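Local structure of glycosyl hydrolase (Rhizobium leguminosarum bv. trifolii, 5NDX) at residues E31-P36 with D83-H88; Q40-I45 with K54-H59; A185-P190 with L243-Y248. The protein probably hydrolyses O-glycosidic bonds as a glycoside hydrolase of family 39 and is the bacterial orthologue of human alpha-L-iduronidase. The protein carries 2 engineered substitutions. All blocks are in the same frame, centred on the assembly; numbering follows the deposited sequence.

Contact 1: residues E31-P36 with D83-H88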
loop_
_atom_site.group_PDB
_atom_site.type_symbol
_atom_site.label_atom_id
_atom_site.label_comp_id
_atom_site.label_asym_id
_atom_site.label_seq_id
_atom_site.Cartn_x
_atom_site.Cartn_y
_atom_site.Cartn_z
ATOM N N GLU A 31 2.487 -12.132 14.239
ATOM C CA GLU A 31 2.293 -11.679 15.620
ATOM C C GLU A 31 2.200 -10.165 15.741
ATOM O O GLU A 31 1.545 -9.676 16.669
ATOM C CB GLU A 31 3.442 -12.163 16.536
ATOM C CG GLU A 31 3.375 -13.632 16.907
ATOM C CD GLU A 31 3.911 -14.584 15.836
ATOM O OE1 GLU A 31 4.399 -14.120 14.773
ATOM O OE2 GLU A 31 3.837 -15.825 16.061
ATOM N N LEU A 32 2.821 -9.407 14.828
ATOM C CA LEU A 32 2.662 -7.935 14.864
ATOM C C LEU A 32 1.242 -7.518 14.768
ATOM O O LEU A 32 0.892 -6.472 15.314
ATOM C CB LEU A 32 3.476 -7.226 13.774
ATOM C CG LEU A 32 4.976 -7.381 13.880
ATOM C CD1 LEU A 32 5.609 -6.609 12.735
ATOM C CD2 LEU A 32 5.495 -6.920 15.232
ATOM N N LEU A 33 0.375 -8.334 14.159
ATOM C CA LEU A 33 -1.051 -7.971 14.083
ATOM C C LEU A 33 -1.723 -7.884 15.462
ATOM O O LEU A 33 -2.748 -7.250 15.608
ATOM C CB LEU A 33 -1.835 -8.950 13.213
ATOM C CG LEU A 33 -1.640 -8.863 11.718
ATOM C CD1 LEU A 33 -2.092 -10.100 10.963
ATOM C CD2 LEU A 33 -2.407 -7.657 11.175
ATOM N N LEU A 34 -1.138 -8.499 16.472
ATOM C CA LEU A 34 -1.673 -8.421 17.836
ATOM C C LEU A 34 -1.124 -7.233 18.616
ATOM O O LEU A 34 -1.606 -6.986 19.683
ATOM C CB LEU A 34 -1.327 -9.687 18.621
ATOM C CG LEU A 34 -1.654 -10.993 17.870
ATOM C CD1 LEU A 34 -1.101 -12.203 18.628
ATOM C CD2 LEU A 34 -3.142 -11.125 17.608
ATOM N N GLU A 35 -0.142 -6.506 18.097
ATOM C CA GLU A 35 0.473 -5.387 18.834
ATOM C C GLU A 35 -0.303 -4.078 18.635
ATOM O O GLU A 35 -0.818 -3.825 17.561
ATOM C CB GLU A 35 1.900 -5.152 18.334
ATOM C CG GLU A 35 2.902 -6.263 18.636
ATOM C CD GLU A 35 2.989 -6.614 20.135
ATOM O OE1 GLU A 35 2.869 -5.755 21.023
ATOM O OE2 GLU A 35 3.140 -7.792 20.434
ATOM N N PRO A 36 -0.337 -3.206 19.651
ATOM C CA PRO A 36 -1.061 -1.931 19.464
ATOM C C PRO A 36 -0.493 -0.979 18.398
ATOM O O PRO A 36 -1.248 -0.208 17.793
ATOM C CB PRO A 36 -1.005 -1.289 20.850
ATOM C CG PRO A 36 0.170 -1.955 21.515
ATOM C CD PRO A 36 0.114 -3.378 21.037
ATOM N N ASP A 83 -9.470 -10.515 12.472
ATOM C CA ASP A 83 -10.500 -9.546 12.828
ATOM C C ASP A 83 -9.986 -8.106 12.689
ATOM O O ASP A 83 -10.725 -7.246 12.243
ATOM C CB ASP A 83 -10.989 -9.718 14.262
ATOM C CG ASP A 83 -11.929 -10.887 14.453
ATOM O OD1 ASP A 83 -12.400 -11.546 13.503
ATOM O OD2 ASP A 83 -12.151 -11.166 15.624
ATOM N N VAL A 84 -8.746 -7.827 13.093
ATOM C CA VAL A 84 -8.230 -6.460 12.920
ATOM C C VAL A 84 -8.121 -6.035 11.477
ATOM O O VAL A 84 -8.306 -4.863 11.205
ATOM C CB VAL A 84 -6.805 -6.077 13.506
ATOM C CG1 VAL A 84 -6.954 -5.530 14.853
ATOM C CG2 VAL A 84 -5.729 -7.101 13.362
ATOM N N MET A 85 -7.748 -6.947 10.589
ATOM C CA MET A 85 -7.749 -6.624 9.168
ATOM C C MET A 85 -9.152 -6.266 8.677
ATOM O O MET A 85 -9.349 -5.178 8.154
ATOM C CB MET A 85 -7.226 -7.765 8.329
ATOM C CG MET A 85 -5.797 -8.175 8.619
ATOM S SD MET A 85 -5.347 -9.251 7.244
ATOM C CE MET A 85 -3.978 -9.994 8.047
ATOM N N ILE A 86 -10.112 -7.160 8.902
ATOM C CA ILE A 86 -11.512 -6.987 8.449
ATOM C C ILE A 86 -12.140 -5.691 8.985
ATOM O O ILE A 86 -12.744 -4.938 8.259
ATOM C CB ILE A 86 -12.388 -8.216 8.798
ATOM C CG1 ILE A 86 -12.212 -9.379 7.803
ATOM C CG2 ILE A 86 -13.894 -7.900 8.678
ATOM C CD1 ILE A 86 -10.860 -9.619 7.194
ATOM N N GLU A 87 -11.918 -5.423 10.245
ATOM C CA GLU A 87 -12.381 -4.214 10.890
ATOM C C GLU A 87 -11.809 -2.919 10.249
ATOM O O GLU A 87 -12.462 -1.895 10.262
ATOM C CB GLU A 87 -11.965 -4.331 12.355
ATOM C CG GLU A 87 -12.423 -3.200 13.245
ATOM C CD GLU A 87 -11.668 -3.130 14.573
ATOM O OE1 GLU A 87 -10.841 -4.029 14.903
ATOM O OE2 GLU A 87 -11.916 -2.134 15.293
ATOM N N HIS A 88 -10.618 -2.968 9.641
ATOM C CA HIS A 88 -10.073 -1.779 8.939
ATOM C C HIS A 88 -10.201 -1.848 7.417
ATOM O O HIS A 88 -9.455 -1.174 6.709
ATOM C CB HIS A 88 -8.640 -1.574 9.380
ATOM C CG HIS A 88 -8.554 -1.192 10.805
ATOM N ND1 HIS A 88 -8.390 -2.118 11.807
ATOM C CD2 HIS A 88 -8.730 -0.000 11.416
ATOM C CE1 HIS A 88 -8.406 -1.504 12.976
ATOM N NE2 HIS A 88 -8.616 -0.217 12.770
#
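Leu33 carries one side of this contact alone, its two methyl branches divided between Val84 and Met85 on the outer layer of the TIM barrel. It sits in the 3-10 turn that follows barrel strand 24-27 and precedes helix 36-45, while its partners belong to the last turn of helix 76-87. No hydrogen bond links 31-36 to 83-88, and what joins them is apolar packing. With CG anti to the carbonyl carbon and beside the backbone N (chi1 -74°), Leu33, whose CB points toward the helix, sets its two methyls against it. Its CD1 branch meets the end of Met85, where CE lies 3.5 Å from Leu33 CD1, tighter than usual van der Waals contact. The methionine starts off alongside rather than facing the turn, but its chain runs extended beyond CG and carries the terminal methyl across the leucine at about a right angle. The CD2 branch goes to Val84, whose CG2 is 4.0 Å from Leu33 CD2. That same CG2 also approaches the backbone oxygen of Leu33, at 3.7 Å, and so touches both the side chain and the main chain of one residue. Leu42 of helix 36-45 packs on both Leu33 and Val84, and Val58 of strand 55-58 lies against Leu33 and Met85, so the cluster is enclosed between helix and sheet. Helix 76-87 ends a few residues on, where His88 turns back to hold the carbonyl of Val84. Its ND1 donates to Val84 O over 2.8 Å, nearly straight at 170°, in the carbonyl plane and almost within the plane of the imidazole.

Contact 2: residues Q40-I45 with K54-H59. With 8U8 ((2~{R},3~{S},4~{S},5~{R},6~{S})-6-(4-methyl-2-oxidanylidene-chromen-7-yl)oxy-3,4,5-tris(oxidanyl)oxane-2-carboxylic acid), chain N; 8U8 ((2~{R},3~{S},4~{S},5~{R},6~{S})-6-(4-methyl-2-oxidanylidene-chromen-7-yl)oxy-3,4,5-tris(oxidanyl)oxane-2-carboxylic acid), chain M.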
loop_
_atom_site.group_PDB
_atom_site.type_symbol
_atom_site.label_atom_id
_atom_site.label_comp_id
_atom_site.label_asym_id
_atom_site.label_seq_id
_atom_site.Cartn_x
_atom_site.Cartn_y
_atom_site.Cartn_z
ATOM N N GLN A 40 -2.851 0.658 15.369
ATOM C CA GLN A 40 -2.910 2.063 14.966
ATOM C C GLN A 40 -2.568 2.208 13.479
ATOM O O GLN A 40 -3.266 2.918 12.769
ATOM C CB GLN A 40 -1.988 2.931 15.795
ATOM C CG GLN A 40 -2.347 4.382 15.677
ATOM C CD GLN A 40 -1.384 5.291 16.449
ATOM O OE1 GLN A 40 -1.300 5.272 17.718
ATOM N NE2 GLN A 40 -0.725 6.113 15.730
ATOM N N MET A 41 -1.537 1.500 13.032
ATOM C CA MET A 41 -1.121 1.567 11.635
ATOM C C MET A 41 -2.231 1.157 10.663
ATOM O O MET A 41 -2.359 1.750 9.598
ATOM C CB MET A 41 0.113 0.719 11.421
ATOM C CG MET A 41 1.323 1.273 12.153
ATOM S SD MET A 41 2.580 0.020 12.385
ATOM C CE MET A 41 3.956 1.055 12.898
ATOM N N LEU A 42 -3.017 0.136 11.030
ATOM C CA LEU A 42 -4.083 -0.346 10.161
ATOM C C LEU A 42 -5.192 0.673 9.898
ATOM O O LEU A 42 -5.839 0.594 8.878
ATOM C CB LEU A 42 -4.683 -1.652 10.675
ATOM C CG LEU A 42 -3.757 -2.841 10.683
ATOM C CD1 LEU A 42 -4.442 -4.045 11.295
ATOM C CD2 LEU A 42 -3.271 -3.176 9.310
ATOM N N ALA A 43 -5.415 1.595 10.820
ATOM C CA ALA A 43 -6.329 2.707 10.597
ATOM C C ALA A 43 -5.835 3.585 9.465
ATOM O O ALA A 43 -6.624 3.980 8.607
ATOM C CB ALA A 43 -6.442 3.538 11.867
ATOM N N TYR A 44 -4.528 3.927 9.462
ATOM C CA TYR A 44 -4.013 4.718 8.319
ATOM C C TYR A 44 -4.025 3.918 7.037
ATOM O O TYR A 44 -4.402 4.447 5.994
ATOM C CB TYR A 44 -2.597 5.190 8.510
ATOM C CG TYR A 44 -2.317 6.013 9.701
ATOM C CD1 TYR A 44 -2.422 7.411 9.700
ATOM C CD2 TYR A 44 -1.917 5.388 10.861
ATOM C CE1 TYR A 44 -2.067 8.140 10.830
ATOM C CE2 TYR A 44 -1.629 6.103 11.977
ATOM C CZ TYR A 44 -1.699 7.464 11.971
ATOM O OH TYR A 44 -1.358 8.025 13.190
ATOM N N ILE A 45 -3.644 2.633 7.116
ATOM C CA ILE A 45 -3.545 1.772 5.933
ATOM C C ILE A 45 -4.927 1.518 5.304
ATOM O O ILE A 45 -5.067 1.551 4.089
ATOM C CB ILE A 45 -2.855 0.459 6.261
ATOM C CG1 ILE A 45 -1.398 0.720 6.629
ATOM C CG2 ILE A 45 -2.932 -0.519 5.096
ATOM C CD1 ILE A 45 -0.762 -0.444 7.386
ATOM N N LYS A 54 -5.693 -2.328 -0.133
ATOM C CA LYS A 54 -6.795 -3.279 0.038
ATOM C C LYS A 54 -6.362 -4.620 0.626
ATOM O O LYS A 54 -7.137 -5.201 1.386
ATOM C CB LYS A 54 -7.465 -3.494 -1.293
ATOM C CG LYS A 54 -8.686 -4.396 -1.294
ATOM C CD LYS A 54 -9.340 -4.352 -2.666
ATOM C CE LYS A 54 -10.566 -5.297 -2.714
ATOM N NZ LYS A 54 -11.263 -5.043 -4.019
ATOM N N PHE A 55 -5.163 -5.101 0.264
ATOM C CA PHE A 55 -4.655 -6.406 0.678
ATOM C C PHE A 55 -3.431 -6.302 1.570
ATOM O O PHE A 55 -2.572 -5.449 1.340
ATOM C CB PHE A 55 -4.344 -7.266 -0.547
ATOM C CG PHE A 55 -5.559 -7.573 -1.388
ATOM C CD1 PHE A 55 -6.413 -8.611 -1.029
ATOM C CD2 PHE A 55 -5.848 -6.838 -2.475
ATOM C CE1 PHE A 55 -7.553 -8.882 -1.766
ATOM C CE2 PHE A 55 -6.991 -7.098 -3.239
ATOM C CZ PHE A 55 -7.849 -8.142 -2.878
ATOM N N LEU A 56 -3.378 -7.146 2.600
ATOM C CA LEU A 56 -2.203 -7.326 3.429
ATOM C C LEU A 56 -1.687 -8.735 3.251
ATOM O O LEU A 56 -2.463 -9.691 3.392
ATOM C CB LEU A 56 -2.553 -7.170 4.893
ATOM C CG LEU A 56 -2.872 -5.838 5.463
ATOM C CD1 LEU A 56 -3.015 -5.973 6.970
ATOM C CD2 LEU A 56 -1.767 -4.833 5.132
ATOM N N ARG A 57 -0.409 -8.856 2.978
ATOM C CA ARG A 57 0.252 -10.126 2.753
ATOM C C ARG A 57 1.154 -10.340 3.968
ATOM O O ARG A 57 2.255 -9.782 4.059
ATOM C CB ARG A 57 1.045 -10.116 1.467
ATOM C CG ARG A 57 1.794 -11.412 1.172
ATOM C CD ARG A 57 2.259 -11.503 -0.289
ATOM N NE ARG A 57 3.655 -11.864 -0.309
ATOM C CZ ARG A 57 4.158 -13.073 -0.450
ATOM N NH1 ARG A 57 3.398 -14.116 -0.634
ATOM N NH2 ARG A 57 5.446 -13.235 -0.398
ATOM N N VAL A 58 0.638 -11.061 4.946
ATOM C CA VAL A 58 1.336 -11.210 6.228
ATOM C C VAL A 58 1.884 -12.650 6.365
ATOM O O VAL A 58 1.094 -13.624 6.284
ATOM C CB VAL A 58 0.395 -10.901 7.401
ATOM C CG1 VAL A 58 1.111 -11.117 8.716
ATOM C CG2 VAL A 58 -0.181 -9.473 7.319
ATOM N N HIS A 59 3.196 -12.766 6.616
ATOM C CA HIS A 59 3.870 -14.067 6.709
ATOM C C HIS A 59 3.541 -14.819 7.996
ATOM O O HIS A 59 3.440 -14.211 9.068
ATOM C CB HIS A 59 5.406 -13.925 6.726
ATOM C CG HIS A 59 6.044 -13.616 5.414
ATOM N ND1 HIS A 59 5.399 -13.751 4.203
ATOM C CD2 HIS A 59 7.326 -13.263 5.122
ATOM C CE1 HIS A 59 6.234 -13.456 3.221
ATOM N NE2 HIS A 59 7.407 -13.143 3.754
HETATM C C15 8U8 N . -3.202 -12.383 -6.009
HETATM C C13 8U8 N . -4.069 -11.923 -7.003
HETATM C C14 8U8 N . -4.370 -12.731 -8.092
HETATM C C16 8U8 N . -5.291 -12.308 -9.039
HETATM O O9 8U8 N . -5.504 -13.008 -10.021
HETATM O O8 8U8 N . -5.849 -11.070 -8.953
HETATM C C11 8U8 N . -5.608 -10.293 -7.877
HETATM C C10 8U8 N . -6.300 -9.108 -7.836
HETATM C C12 8U8 N . -4.716 -10.688 -6.891
HETATM C C7 8U8 N . -4.538 -9.829 -5.806
HETATM C C8 8U8 N . -5.230 -8.623 -5.765
HETATM C C9 8U8 N . -6.125 -8.251 -6.770
HETATM O O2 8U8 N . -6.795 -7.058 -6.671
HETATM C C5 8U8 N . -8.022 -6.876 -7.426
HETATM O O1 8U8 N . -7.514 -6.389 -8.680
HETATM C C1 8U8 N . -8.463 -5.948 -9.678
HETATM C C6 8U8 N . -9.363 -7.131 -10.182
HETATM O O7 8U8 N . -8.930 -8.297 -10.098
HETATM O O6 8U8 N . -10.499 -6.835 -10.582
HETATM C C2 8U8 N . -9.280 -4.836 -9.023
HETATM O O5 8U8 N . -10.268 -4.268 -9.937
HETATM C C3 8U8 N . -9.963 -5.365 -7.741
HETATM O O4 8U8 N . -10.625 -4.287 -7.135
HETATM C C4 8U8 N . -8.905 -5.878 -6.762
HETATM O O3 8U8 N . -9.501 -6.475 -5.608
HETATM C C15 8U8 M . 17.474 -15.517 1.909
HETATM C C13 8U8 M . 16.994 -15.042 0.667
HETATM C C14 8U8 M . 17.593 -15.512 -0.504
HETATM C C16 8U8 M . 17.123 -15.097 -1.753
HETATM O O9 8U8 M . 17.722 -15.528 -2.738
HETATM O O8 8U8 M . 16.074 -14.206 -1.864
HETATM C C11 8U8 M . 15.388 -13.815 -0.741
HETATM C C10 8U8 M . 14.244 -13.023 -0.891
HETATM C C12 8U8 M . 15.850 -14.218 0.542
HETATM C C7 8U8 M . 15.094 -13.818 1.661
HETATM C C8 8U8 M . 13.948 -13.031 1.506
HETATM C C9 8U8 M . 13.519 -12.615 0.234
HETATM O O2 8U8 M . 12.375 -11.868 0.028
HETATM C C5 8U8 M . 11.783 -10.956 1.032
HETATM O O1 8U8 M . 12.824 -10.125 1.570
HETATM C C1 8U8 M . 12.574 -9.443 2.738
HETATM C C6 8U8 M . 13.211 -8.196 2.498
HETATM O O7 8U8 M . 13.591 -7.586 3.491
HETATM O O6 8U8 M . 13.291 -7.845 1.335
HETATM C C2 8U8 M . 11.087 -9.092 3.048
HETATM O O5 8U8 M . 10.692 -7.973 2.228
HETATM C C3 8U8 M . 10.098 -10.330 2.895
HETATM O O4 8U8 M . 9.599 -10.688 4.137
HETATM C C4 8U8 M . 10.798 -11.547 2.211
HETATM O O3 8U8 M . 9.746 -12.511 1.794
#
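The Phe55 ring lies between its own neighbour and a ligand: CG of Lys54 rests over one face, 3.7 Å above the ring plane and toward the rim, and the C7-C8 edge of the coumarin of the chain N 8U8 comes over the other, its plane steeply inclined to the phenyl. Ligand O3 lies at the phenyl edge, in its plane. Phe55 CE2 approaches C8 of that ligand to 3.4 Å. With an alanine here, the coumarin edge would probably lose the surface it rests on, and a gap would be likely to open beside the Lys54 chain. That chain is fully extended, which brings NZ to the sugar, 2.8 Å from O3 of the same ligand, with a weak second bond to O4. At the far end of strand 55-58 the His59 ring offers an edge to the chain M 8U8, NE2 donating to O3 over 3.1 Å at 167°, while Glu95 holds ND1. From the strand, the CB of Leu56 points toward helix 36-45, its CD1 3.7 Å from CD2 of Leu42, closing a beta-alpha-beta unit of the TIM barrel; Ile45 CG2 stands farther off, at 4.5 Å from Leu56 CD2. Leu56 serves the barrel packing, while Phe55 and the flanking Lys54 and His59 serve the two ligands, and the histidine, pinned at both nitrogens, is probably fixed in rotation as it grips a sugar hydroxyl.

Contact 3: residues A185-P190 with L243-Y248. With 8U8 ((2~{R},3~{S},4~{S},5~{R},6~{S})-6-(4-methyl-2-oxidanylidene-chromen-7-yl)oxy-3,4,5-tris(oxidanyl)oxane-2-carboxylic acid), chain M.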
loop_
_atom_site.group_PDB
_atom_site.type_symbol
_atom_site.label_atom_id
_atom_site.label_comp_id
_atom_site.label_asym_id
_atom_site.label_seq_id
_atom_site.Cartn_x
_atom_site.Cartn_y
_atom_site.Cartn_z
ATOM N N ALA A 185 11.495 -16.324 -4.735
ATOM C CA ALA A 185 12.354 -15.148 -4.629
ATOM C C ALA A 185 13.357 -15.002 -5.781
ATOM O O ALA A 185 13.785 -13.897 -6.076
ATOM C CB ALA A 185 13.111 -15.166 -3.311
ATOM N N ARG A 186 13.749 -16.108 -6.390
ATOM C CA ARG A 186 14.743 -16.078 -7.437
ATOM C C ARG A 186 14.176 -16.455 -8.779
ATOM O O ARG A 186 13.431 -17.435 -8.913
ATOM C CB ARG A 186 15.911 -16.996 -7.056
ATOM C CG ARG A 186 16.706 -16.392 -5.896
ATOM C CD ARG A 186 17.744 -17.350 -5.335
ATOM N NE ARG A 186 17.071 -18.569 -4.916
ATOM C CZ ARG A 186 17.668 -19.726 -4.633
ATOM N NH1 ARG A 186 18.997 -19.850 -4.681
ATOM N NH2 ARG A 186 16.919 -20.773 -4.277
ATOM N N THR A 187 14.549 -15.672 -9.780
ATOM C CA THR A 187 13.992 -15.775 -11.106
ATOM C C THR A 187 14.241 -17.187 -11.681
ATOM O O THR A 187 15.391 -17.660 -11.742
ATOM C CB THR A 187 14.602 -14.695 -11.970
ATOM O OG1 THR A 187 14.451 -13.432 -11.303
ATOM C CG2 THR A 187 13.950 -14.643 -13.341
ATOM N N LEU A 188 13.155 -17.866 -12.029
ATOM C CA LEU A 188 13.208 -19.185 -12.628
ATOM C C LEU A 188 13.945 -20.207 -11.761
ATOM O O LEU A 188 14.592 -21.109 -12.275
ATOM C CB LEU A 188 13.804 -19.119 -14.046
ATOM C CG LEU A 188 12.983 -18.345 -15.087
ATOM C CD1 LEU A 188 13.633 -18.400 -16.467
ATOM C CD2 LEU A 188 11.557 -18.860 -15.177
ATOM N N SER A 189 13.777 -20.116 -10.445
ATOM C CA SER A 189 14.355 -21.098 -9.537
ATOM C C SER A 189 13.791 -22.514 -9.764
ATOM O O SER A 189 12.767 -22.681 -10.468
ATOM C CB SER A 189 14.100 -20.680 -8.092
ATOM O OG SER A 189 12.721 -20.752 -7.791
ATOM N N PRO A 190 14.464 -23.534 -9.176
ATOM C CA PRO A 190 14.010 -24.903 -9.291
ATOM C C PRO A 190 12.589 -25.126 -8.811
ATOM O O PRO A 190 11.806 -25.763 -9.522
ATOM C CB PRO A 190 15.011 -25.666 -8.413
ATOM C CG PRO A 190 16.281 -24.952 -8.658
ATOM C CD PRO A 190 15.854 -23.490 -8.656
ATOM N N LEU A 243 9.061 -10.298 -17.574
ATOM C CA LEU A 243 8.810 -10.670 -18.958
ATOM C C LEU A 243 9.633 -11.906 -19.377
ATOM O O LEU A 243 9.163 -12.685 -20.190
ATOM C CB LEU A 243 9.062 -9.500 -19.903
ATOM C CG LEU A 243 8.067 -8.342 -19.810
ATOM C CD1 LEU A 243 8.478 -7.236 -20.767
ATOM C CD2 LEU A 243 6.658 -8.798 -20.098
ATOM N N LEU A 244 10.819 -12.085 -18.790
ATOM C CA LEU A 244 11.613 -13.297 -18.986
ATOM C C LEU A 244 10.850 -14.492 -18.466
ATOM O O LEU A 244 10.843 -15.542 -19.082
ATOM C CB LEU A 244 12.942 -13.209 -18.242
ATOM C CG LEU A 244 14.016 -14.204 -18.627
ATOM C CD1 LEU A 244 14.522 -13.863 -20.024
ATOM C CD2 LEU A 244 15.177 -14.108 -17.640
ATOM N N VAL A 245 10.227 -14.342 -17.312
ATOM C CA VAL A 245 9.439 -15.448 -16.713
ATOM C C VAL A 245 8.247 -15.754 -17.614
ATOM O O VAL A 245 7.934 -16.919 -17.918
ATOM C CB VAL A 245 8.988 -15.121 -15.270
ATOM C CG1 VAL A 245 8.050 -16.177 -14.698
ATOM C CG2 VAL A 245 10.197 -14.949 -14.370
ATOM N N VAL A 246 7.588 -14.718 -18.060
ATOM C CA VAL A 246 6.486 -14.902 -18.994
ATOM C C VAL A 246 6.982 -15.634 -20.283
ATOM O O VAL A 246 6.333 -16.564 -20.732
ATOM C CB VAL A 246 5.780 -13.563 -19.301
ATOM C CG1 VAL A 246 4.766 -13.709 -20.438
ATOM C CG2 VAL A 246 5.056 -13.042 -18.059
ATOM N N ASP A 247 8.124 -15.244 -20.843
ATOM C CA ASP A 247 8.695 -15.945 -22.007
ATOM C C ASP A 247 8.948 -17.432 -21.744
ATOM O O ASP A 247 8.694 -18.256 -22.603
ATOM C CB ASP A 247 10.019 -15.324 -22.466
ATOM C CG ASP A 247 9.842 -13.975 -23.128
ATOM O OD1 ASP A 247 8.733 -13.686 -23.622
ATOM O OD2 ASP A 247 10.824 -13.202 -23.150
ATOM N N TYR A 248 9.452 -17.746 -20.559
ATOM C CA TYR A 248 9.635 -19.098 -20.130
ATOM C C TYR A 248 8.310 -19.858 -20.131
ATOM O O TYR A 248 8.260 -21.007 -20.579
ATOM C CB TYR A 248 10.294 -19.137 -18.764
ATOM C CG TYR A 248 10.458 -20.526 -18.232
ATOM C CD1 TYR A 248 9.429 -21.147 -17.519
ATOM C CD2 TYR A 248 11.669 -21.230 -18.413
ATOM C CE1 TYR A 248 9.570 -22.452 -17.034
ATOM C CE2 TYR A 248 11.824 -22.534 -17.928
ATOM C CZ TYR A 248 10.772 -23.150 -17.256
ATOM O OH TYR A 248 10.932 -24.434 -16.743
HETATM C C15 8U8 M . 17.474 -15.517 1.909
HETATM C C13 8U8 M . 16.994 -15.042 0.667
HETATM C C14 8U8 M . 17.593 -15.512 -0.504
HETATM C C16 8U8 M . 17.123 -15.097 -1.753
HETATM O O9 8U8 M . 17.722 -15.528 -2.738
HETATM O O8 8U8 M . 16.074 -14.206 -1.864
HETATM C C11 8U8 M . 15.388 -13.815 -0.741
HETATM C C10 8U8 M . 14.244 -13.023 -0.891
HETATM C C12 8U8 M . 15.850 -14.218 0.542
HETATM C C7 8U8 M . 15.094 -13.818 1.661
HETATM C C8 8U8 M . 13.948 -13.031 1.506
HETATM C C9 8U8 M . 13.519 -12.615 0.234
HETATM O O2 8U8 M . 12.375 -11.868 0.028
HETATM C C5 8U8 M . 11.783 -10.956 1.032
HETATM O O1 8U8 M . 12.824 -10.125 1.570
HETATM C C1 8U8 M . 12.574 -9.443 2.738
HETATM C C6 8U8 M . 13.211 -8.196 2.498
HETATM O O7 8U8 M . 13.591 -7.586 3.491
HETATM O O6 8U8 M . 13.291 -7.845 1.335
HETATM C C2 8U8 M . 11.087 -9.092 3.048
HETATM O O5 8U8 M . 10.692 -7.973 2.228
HETATM C C3 8U8 M . 10.098 -10.330 2.895
HETATM O O4 8U8 M . 9.599 -10.688 4.137
HETATM C C4 8U8 M . 10.798 -11.547 2.211
HETATM O O3 8U8 M . 9.746 -12.511 1.794
#
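In the loop that leaves the fifth strand of the TIM barrel, 179-184, Leu188 and Thr187 form the middle of a type II beta turn and reach across to helix 235-252. Leu188 does most of the packing. Its CD2 methyl stands over one face of the Tyr248 ring in a CH-pi contact, 4.0 Å from the ring centroid and 26° off the ring normal. The methyl is displaced toward the root of the ring, and Tyr248 CG is its nearest ring atom, 3.6 Å from Leu188 CD2. Chi1 of 178°, with the tyrosine CG anti to the backbone N, sends the ring out beside the loop, and chi2 of -86° turns a face to the methyl. CD1 of the same leucine lies 4.0 Å from Tyr248 CD2, and both methyls sit on the same side of the ring, near its CB end. Val245, one helical turn earlier, adds CG2 at 4.2 Å from Leu188 CD2. That same valine methyl meets Thr187 CG2 at 3.9 Å. The torsion of Thr187 divides its two ends, with the methyl directed to the helix and OG1 hydrogen-bonded to Glu221. In the (beta/alpha)8 fold this loop runs from the fifth strand into its own helix, 190-200, whereas helix 235-252 follows the sixth strand, so the contact ties one beta-alpha unit to the next. The turn closes with Ser189 N bonded to Arg186 O, and Ser189, the N-cap residue of helix 190-200, gives its OG to Asp148. At the opposite end the loop lines the ligand pocket. Ala185 CB lies 3.4 Å from coumarin C10 of the chain M 8U8, and the aliphatic part of Arg186 lies beside its lactone carbonyl, with CD 3.2 Å from O9.

Overall arrangement
Contacts 1 and 2 adjoin within the first units of the TIM barrel, their centres 8 Å apart, and along the chain contact 2 is nested inside the loop that contact 1 closes. They meet directly, as where His88 CB lies 3.6 Å from Leu42 O. Contact 3 follows later in the chain, between the loop after strand 179-184 and helix 235-252, with its centre 29 Å from that of contact 2 and 34 Å from that of contact 1. All three belong to the barrel built on one eight-stranded parallel sheet. The chain M 8U8 is touched from both His59 and 185-186, so distant parts of the barrel together line one pocket.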